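Local coordinates for putative lipoprotein (Bacteroides ovatus, PDB 3OQQ) that is a putative lipoprotein of unknown function, probably extracellular, that binds calcium ions at several sites, at residues A[103-106]-A[111-114]; A[128-133]-A[181-186]; A[148-153]-A[191-196]. One frame throughout, in Å; residues are numbered along the deposited sequence.

Contact 1. Residues A[103-106]-A[111-114]; sequences LALP and QPTN. With CA (calcium ion), chain E.
In the loop that follows strand 96-104 and leads toward strand 122-131, Leu-105 meets Pro-112. Four residues separate the two segments, and no direct hydrogen bond joins them. The main links are an apolar touch and a water bridge. CD2 of Leu-105 lies 3.6 Å from CD of Pro-112, the leucine methyl reaching toward the CD corner of the proline ring. Both residues also rest on the amino-terminal part of the fold, Leu-105 on Val-23 and Val-43, Pro-112 on Thr-21 and Leu-42, so the touch is part of a wider packing against that region.

The polar half is carried by Gln-111. Its chain bends at chi2 (-58°), which folds the amide back toward the leucine segment. Water 1 donates to Leu-105 O at 2.9 Å and to Gln-111 OE1 at 3.0 Å, and thereby ties the backbone of one segment to the side chain of the other. The other end of this amide, NE2, gives its hydrogen bond to the carbonyl of Ala-109 in the connecting loop, which helps to fix the rotation of the group.

Farther along, Asn-114 OD1 binds a calcium ion at 2.2 Å, at a site that Asp-117 and Gln-164 share. Water 2, itself 2.2 Å from the calcium ion, donates to Asn-114 O, so the same asparagine holds the metal directly and through its hydration. The whole is a water-bridged surface loop between two strands, running from an apolar foothold to a loop-borne calcium site.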
# COMPACT_ATOMS: atom_id res chain seq x y z
N LEU A 103 3.17 -24.12 -7.69
CA LEU A 103 4.60 -24.26 -7.49
C LEU A 103 4.98 -25.74 -7.39
O LEU A 103 4.19 -26.57 -6.92
CB LEU A 103 5.03 -23.52 -6.22
CG LEU A 103 4.75 -22.01 -6.14
CD1 LEU A 103 5.10 -21.48 -4.77
CD2 LEU A 103 5.49 -21.22 -7.25
N ALA A 104 6.19 -26.06 -7.83
CA ALA A 104 6.79 -27.39 -7.75
C ALA A 104 8.27 -27.21 -7.58
O ALA A 104 8.87 -26.28 -8.16
CB ALA A 104 6.47 -28.21 -9.00
N LEU A 105 8.86 -28.04 -6.74
CA LEU A 105 10.28 -28.00 -6.43
C LEU A 105 11.12 -28.80 -7.44
O LEU A 105 10.97 -30.03 -7.52
CB LEU A 105 10.51 -28.54 -5.02
CG LEU A 105 11.23 -27.70 -3.99
CD1 LEU A 105 10.68 -26.28 -3.93
CD2 LEU A 105 11.14 -28.35 -2.65
N PRO A 106 12.07 -28.14 -8.17
CA PRO A 106 12.97 -28.88 -9.07
C PRO A 106 13.80 -29.89 -8.28
O PRO A 106 13.92 -29.77 -7.07
CB PRO A 106 13.85 -27.76 -9.66
CG PRO A 106 13.03 -26.53 -9.53
CD PRO A 106 12.39 -26.70 -8.19
N GLN A 111 15.54 -30.02 -0.43
CA GLN A 111 14.32 -30.78 -0.18
C GLN A 111 13.78 -30.53 1.24
O GLN A 111 14.55 -30.48 2.20
CB GLN A 111 14.55 -32.28 -0.43
CG GLN A 111 14.84 -32.61 -1.90
CD GLN A 111 13.74 -32.16 -2.85
OE1 GLN A 111 12.57 -32.55 -2.72
NE2 GLN A 111 14.07 -31.30 -3.80
N PRO A 112 12.44 -30.33 1.38
CA PRO A 112 11.90 -30.02 2.70
C PRO A 112 11.90 -31.19 3.67
O PRO A 112 11.65 -32.35 3.29
CB PRO A 112 10.48 -29.52 2.41
CG PRO A 112 10.13 -30.07 1.09
CD PRO A 112 11.39 -30.33 0.34
N THR A 113 12.27 -30.87 4.91
CA THR A 113 12.25 -31.67 6.14
C THR A 113 12.00 -30.69 7.26
O THR A 113 12.12 -29.48 7.03
CB THR A 113 13.50 -32.53 6.39
OG1 THR A 113 14.65 -31.70 6.53
CG2 THR A 113 13.70 -33.64 5.36
N ASN A 114 11.69 -31.18 8.46
CA ASN A 114 11.46 -30.26 9.59
C ASN A 114 12.78 -29.54 10.00
O ASN A 114 12.73 -28.55 10.71
CB ASN A 114 10.80 -30.99 10.75
CG ASN A 114 9.30 -31.17 10.55
OD1 ASN A 114 8.56 -30.21 10.35
ND2 ASN A 114 8.81 -32.41 10.62
CA CA E . 8.42 -28.06 10.16
O HOH W 1 11.72 -32.02 -5.52
O HOH W 2 10.06 -27.66 11.55
O HOH W 3 7.54 -25.56 10.21

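Contact 2. Residues A[128-133]-A[181-186]; sequences VVMFED and DVRAVG. With CA (calcium ion), chain C; CA (calcium ion), chain B.
Val-128 and Arg-183 meet across the width of an intervening strand in an antiparallel sheet: strand 150-161 pairs with both 122-131 and 173-184, which leaves the CA atoms of these two residues 9.0 Å apart. Only side chains can bridge such a gap, and the arginine does most of the reaching.

Arg-183 stands where a classic beta bulge sets it and Ala-184 both opposite Val-151. Bends at chi2 and chi3 (59°) carry its guanidinium toward strand 122-131, and the arginine side chain crosses that of Val-128 at about a right angle. CG2 of Val-128 sits 3.3 Å above one guanidinium face, displaced toward the rim, and its nearest atom there is NH2 of Arg-183, at 3.4 Å. This methyl is anti to the backbone N, since a chi1 of 67° puts CG1 between N and the carbonyl carbon, and it is thereby directed at the arginine. Selenomethionine Met-130, extended beyond CG, approaches at a slant, its CE 3.9 Å from NH1 of Arg-183.

The polar rim is satisfied elsewhere: NE forms a salt bridge with Glu-153, and NH2 donates to the carbonyl of Thr-392. Replacing Arg-183 by alanine is likely to leave the Glu-153 carboxylate without this salt-bridge mate, the Thr-392 carbonyl without this donor, and a gap over Val-128.

Past the strand ends, both segments run into a pair of calcium ions. Glu-132 grips one with both oxygens, OE1 at 2.5 Å and OE2 at 2.2 Å, while Gly-186 O binds the other at 2.4 Å; Asp-146 and Asp-149 serve both ions. Water 5 is a ligand of each, and water 4, bound to the ion that Glu-132 holds, donates to Asp-133 OD1 at 3.1 Å.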
# COMPACT_ATOMS: atom_id res chain seq x y z
N VAL A 128 2.43 2.74 -4.75
CA VAL A 128 2.48 4.17 -4.46
C VAL A 128 1.09 4.72 -4.66
O VAL A 128 0.43 4.38 -5.65
CB VAL A 128 3.57 4.99 -5.24
CG1 VAL A 128 3.29 5.05 -6.75
CG2 VAL A 128 3.73 6.39 -4.63
N VAL A 129 0.63 5.51 -3.70
CA VAL A 129 -0.70 6.10 -3.76
C VAL A 129 -0.53 7.55 -4.13
O VAL A 129 0.29 8.26 -3.53
CB VAL A 129 -1.49 5.91 -2.45
CG1 VAL A 129 -2.84 6.61 -2.54
CG2 VAL A 129 -1.69 4.43 -2.15
N MSE A 130 -1.30 7.99 -5.12
CA MSE A 130 -1.26 9.36 -5.59
C MSE A 130 -2.62 9.95 -5.55
O MSE A 130 -3.51 9.46 -6.23
CB MSE A 130 -0.67 9.43 -7.01
CG MSE A 130 0.77 9.00 -7.04
SE MSE A 130 1.56 9.45 -8.74
CE MSE A 130 3.19 8.46 -8.50
N PHE A 131 -2.78 11.05 -4.79
CA PHE A 131 -4.08 11.69 -4.63
C PHE A 131 -4.11 13.11 -5.12
O PHE A 131 -3.11 13.81 -5.06
CB PHE A 131 -4.45 11.73 -3.14
CG PHE A 131 -5.29 10.59 -2.69
CD1 PHE A 131 -6.65 10.54 -3.00
CD2 PHE A 131 -4.74 9.55 -1.94
CE1 PHE A 131 -7.44 9.48 -2.56
CE2 PHE A 131 -5.53 8.47 -1.54
CZ PHE A 131 -6.87 8.44 -1.84
N GLU A 132 -5.31 13.52 -5.56
CA GLU A 132 -5.75 14.88 -5.88
C GLU A 132 -6.50 15.36 -4.63
O GLU A 132 -7.20 14.57 -4.01
CB GLU A 132 -6.62 14.91 -7.15
CG GLU A 132 -5.82 15.25 -8.41
CD GLU A 132 -5.09 16.57 -8.33
OE1 GLU A 132 -5.77 17.61 -8.21
OE2 GLU A 132 -3.83 16.58 -8.36
N ASP A 133 -6.33 16.62 -4.24
CA ASP A 133 -6.92 17.14 -3.01
C ASP A 133 -8.17 17.99 -3.20
O ASP A 133 -8.67 18.55 -2.23
CB ASP A 133 -5.87 17.99 -2.26
CG ASP A 133 -5.27 19.16 -3.04
OD1 ASP A 133 -5.92 19.63 -4.01
OD2 ASP A 133 -4.14 19.57 -2.71
N ASP A 181 4.92 5.65 3.76
CA ASP A 181 6.04 6.59 3.60
C ASP A 181 5.66 7.77 2.77
O ASP A 181 5.30 7.58 1.61
CB ASP A 181 7.25 5.87 2.95
CG ASP A 181 7.76 4.69 3.75
OD1 ASP A 181 7.52 4.66 5.00
OD2 ASP A 181 8.34 3.77 3.14
N VAL A 182 5.76 8.99 3.34
CA VAL A 182 5.42 10.23 2.63
C VAL A 182 6.50 10.57 1.61
O VAL A 182 7.62 10.94 1.98
CB VAL A 182 5.17 11.44 3.57
CG1 VAL A 182 4.66 12.64 2.77
CG2 VAL A 182 4.20 11.09 4.68
N ARG A 183 6.14 10.54 0.34
CA ARG A 183 7.08 10.88 -0.71
C ARG A 183 6.95 12.36 -1.07
O ARG A 183 7.96 13.02 -1.27
CB ARG A 183 6.88 9.91 -1.90
CG ARG A 183 6.97 10.51 -3.25
CD ARG A 183 7.90 9.78 -4.17
NE ARG A 183 7.62 8.36 -4.43
CZ ARG A 183 7.03 7.90 -5.54
NH1 ARG A 183 6.55 8.74 -6.45
NH2 ARG A 183 6.92 6.58 -5.74
N ALA A 184 5.73 12.90 -1.16
CA ALA A 184 5.53 14.31 -1.52
C ALA A 184 4.16 14.80 -1.09
O ALA A 184 3.23 14.00 -0.99
CB ALA A 184 5.67 14.48 -3.05
N VAL A 185 4.03 16.14 -0.95
CA VAL A 185 2.77 16.82 -0.66
C VAL A 185 2.69 18.03 -1.61
O VAL A 185 3.22 19.09 -1.32
CB VAL A 185 2.56 17.19 0.84
CG1 VAL A 185 1.17 17.78 1.07
CG2 VAL A 185 2.78 15.99 1.75
N GLY A 186 2.08 17.81 -2.78
CA GLY A 186 1.93 18.84 -3.80
C GLY A 186 0.68 19.68 -3.62
O GLY A 186 0.02 20.02 -4.59
CA CA C . -3.58 18.71 -7.87
CA CA B . -0.13 19.49 -6.88
O HOH W 4 -5.18 20.22 -6.97
O HOH W 5 -2.48 20.71 -7.29
O HOH W 6 -3.94 19.52 -10.12

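Contact 3. Residues A[148-153]-A[191-196]; sequences NDVVFE and TVLGVV. With CA (calcium ion), chain B; CA (calcium ion), chain C.
Leu-193 packs over one face of the Phe-152 ring, between two antiparallel sheets, strand 150-161 belonging to one and strand 190-198 to the other. The short strand axes pass 9.0 Å apart at a crossing angle of -39°, a separation and twist consistent with the layers of a beta sandwich.

The aromatic interaction is a CH-pi contact. CD1 of Leu-193 lies 4.0 Å from the centroid of the Phe-152 ring and only 5° off its normal, squarely over the face. CG of Phe-152 lies between the backbone N and the carbonyl carbon (chi1 63°), which turns a ring face to Leu-193.

Further apolar contacts use the other leucine branch: CD2 of Leu-193 is 3.8 Å from the ring carbon CD1 of Phe-152 and 4.1 Å from its aliphatic partner, CG1 of Val-150. Leu-180 and Val-182 of strand 173-184 and Leu-271 of strand 266-272 extend this apolar layer.

Metal bonds take over just before the strand. OD1 of Asp-149 bridges two calcium ions, at 2.5 Å and 2.6 Å, and OD2 of Asp-149 binds the second ion too, at 2.5 Å. A classic bulge puts Asp-149 and Val-150 both opposite Phe-131.

With no hydrogen bond across it, the join between these two segments probably rests on shape and dispersion, whereas the calcium charge is probably balanced largely by carboxylates at the beginning of the strand.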
# COMPACT_ATOMS: atom_id res chain seq x y z
N ASN A 148 -0.25 14.84 -7.52
CA ASN A 148 0.90 14.74 -6.60
C ASN A 148 0.57 15.43 -5.28
O ASN A 148 1.48 15.67 -4.48
CB ASN A 148 2.16 15.33 -7.24
CG ASN A 148 2.02 16.82 -7.43
OD1 ASN A 148 1.04 17.41 -6.98
ND2 ASN A 148 2.99 17.45 -8.05
N ASP A 149 -0.71 15.79 -5.06
CA ASP A 149 -1.16 16.53 -3.86
C ASP A 149 -0.79 15.81 -2.59
O ASP A 149 -0.41 16.47 -1.61
CB ASP A 149 -2.65 16.84 -3.95
CG ASP A 149 -2.93 17.65 -5.23
OD1 ASP A 149 -1.94 18.11 -5.88
OD2 ASP A 149 -4.11 17.78 -5.59
N VAL A 150 -0.86 14.47 -2.60
CA VAL A 150 -0.37 13.58 -1.56
C VAL A 150 0.21 12.37 -2.29
O VAL A 150 -0.48 11.73 -3.09
CB VAL A 150 -1.32 13.16 -0.40
CG1 VAL A 150 -0.54 12.37 0.66
CG2 VAL A 150 -2.00 14.37 0.25
N VAL A 151 1.49 12.12 -2.08
CA VAL A 151 2.13 10.97 -2.75
C VAL A 151 2.74 10.17 -1.63
O VAL A 151 3.55 10.70 -0.87
CB VAL A 151 3.14 11.35 -3.86
CG1 VAL A 151 3.73 10.12 -4.54
CG2 VAL A 151 2.52 12.29 -4.89
N PHE A 152 2.29 8.94 -1.47
CA PHE A 152 2.88 8.09 -0.45
C PHE A 152 3.04 6.69 -0.90
O PHE A 152 2.17 6.16 -1.57
CB PHE A 152 2.09 8.13 0.87
CG PHE A 152 0.68 7.62 0.87
CD1 PHE A 152 -0.39 8.47 0.60
CD2 PHE A 152 0.39 6.32 1.28
CE1 PHE A 152 -1.70 8.03 0.70
CE2 PHE A 152 -0.93 5.87 1.36
CZ PHE A 152 -1.97 6.74 1.09
N GLU A 153 4.13 6.08 -0.49
CA GLU A 153 4.40 4.66 -0.76
C GLU A 153 3.89 3.83 0.37
O GLU A 153 3.93 4.24 1.53
CB GLU A 153 5.91 4.40 -0.91
CG GLU A 153 6.62 5.39 -1.81
CD GLU A 153 8.07 5.08 -2.10
OE1 GLU A 153 8.70 4.33 -1.32
OE2 GLU A 153 8.58 5.58 -3.13
N THR A 191 -3.58 17.50 4.96
CA THR A 191 -3.14 17.44 6.34
C THR A 191 -2.90 16.01 6.81
O THR A 191 -2.08 15.80 7.69
CB THR A 191 -4.18 18.11 7.26
OG1 THR A 191 -5.45 17.52 7.00
CG2 THR A 191 -4.28 19.64 7.05
N VAL A 192 -3.67 15.05 6.28
CA VAL A 192 -3.63 13.65 6.72
C VAL A 192 -3.63 12.70 5.53
O VAL A 192 -4.20 13.01 4.49
CB VAL A 192 -4.85 13.31 7.66
CG1 VAL A 192 -4.76 11.88 8.21
CG2 VAL A 192 -5.01 14.31 8.81
N LEU A 193 -2.97 11.54 5.70
CA LEU A 193 -3.04 10.37 4.83
C LEU A 193 -3.42 9.20 5.72
O LEU A 193 -3.18 9.24 6.93
CB LEU A 193 -1.78 10.10 4.00
CG LEU A 193 -0.49 9.67 4.69
CD1 LEU A 193 -0.42 8.18 4.88
CD2 LEU A 193 0.69 10.07 3.84
N GLY A 194 -4.05 8.20 5.17
CA GLY A 194 -4.44 7.05 5.98
C GLY A 194 -4.94 5.88 5.17
O GLY A 194 -4.95 5.90 3.94
N VAL A 195 -5.38 4.85 5.89
CA VAL A 195 -5.89 3.65 5.26
C VAL A 195 -6.88 3.01 6.21
O VAL A 195 -6.73 3.07 7.42
CB VAL A 195 -4.75 2.64 4.82
CG1 VAL A 195 -3.96 2.10 6.02
CG2 VAL A 195 -5.29 1.49 3.96
N VAL A 196 -7.90 2.43 5.64
CA VAL A 196 -8.84 1.57 6.33
C VAL A 196 -8.44 0.16 5.91
O VAL A 196 -8.41 -0.12 4.71
CB VAL A 196 -10.32 1.86 6.00
CG1 VAL A 196 -11.21 0.82 6.67
CG2 VAL A 196 -10.74 3.28 6.36
CA CA B . -0.13 19.49 -6.88
CA CA C . -3.58 18.71 -7.87
O HOH W 5 -2.48 20.71 -7.29
O HOH W 4 -5.18 20.22 -6.97
O HOH W 6 -3.94 19.52 -10.12

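In the fold
Contacts 2 and 3 form one buried region, their centres 5 Å apart, and strand 150-161 is the element that unites them: it pairs with both strands of contact 2 and presents Phe-152 to the second sheet in contact 3. Contact 2 works within a sheet, through a charged arginine held by partners outside it; contact 3 works between sheets and is apolar. The same two calcium ions, with waters 4, 5 and 6, lie at the ends of both. Contact 1 is a surface contact, its centre about 42 Å from that of contact 2, combining a small apolar touch with a water bridge and carrying a separate calcium ion.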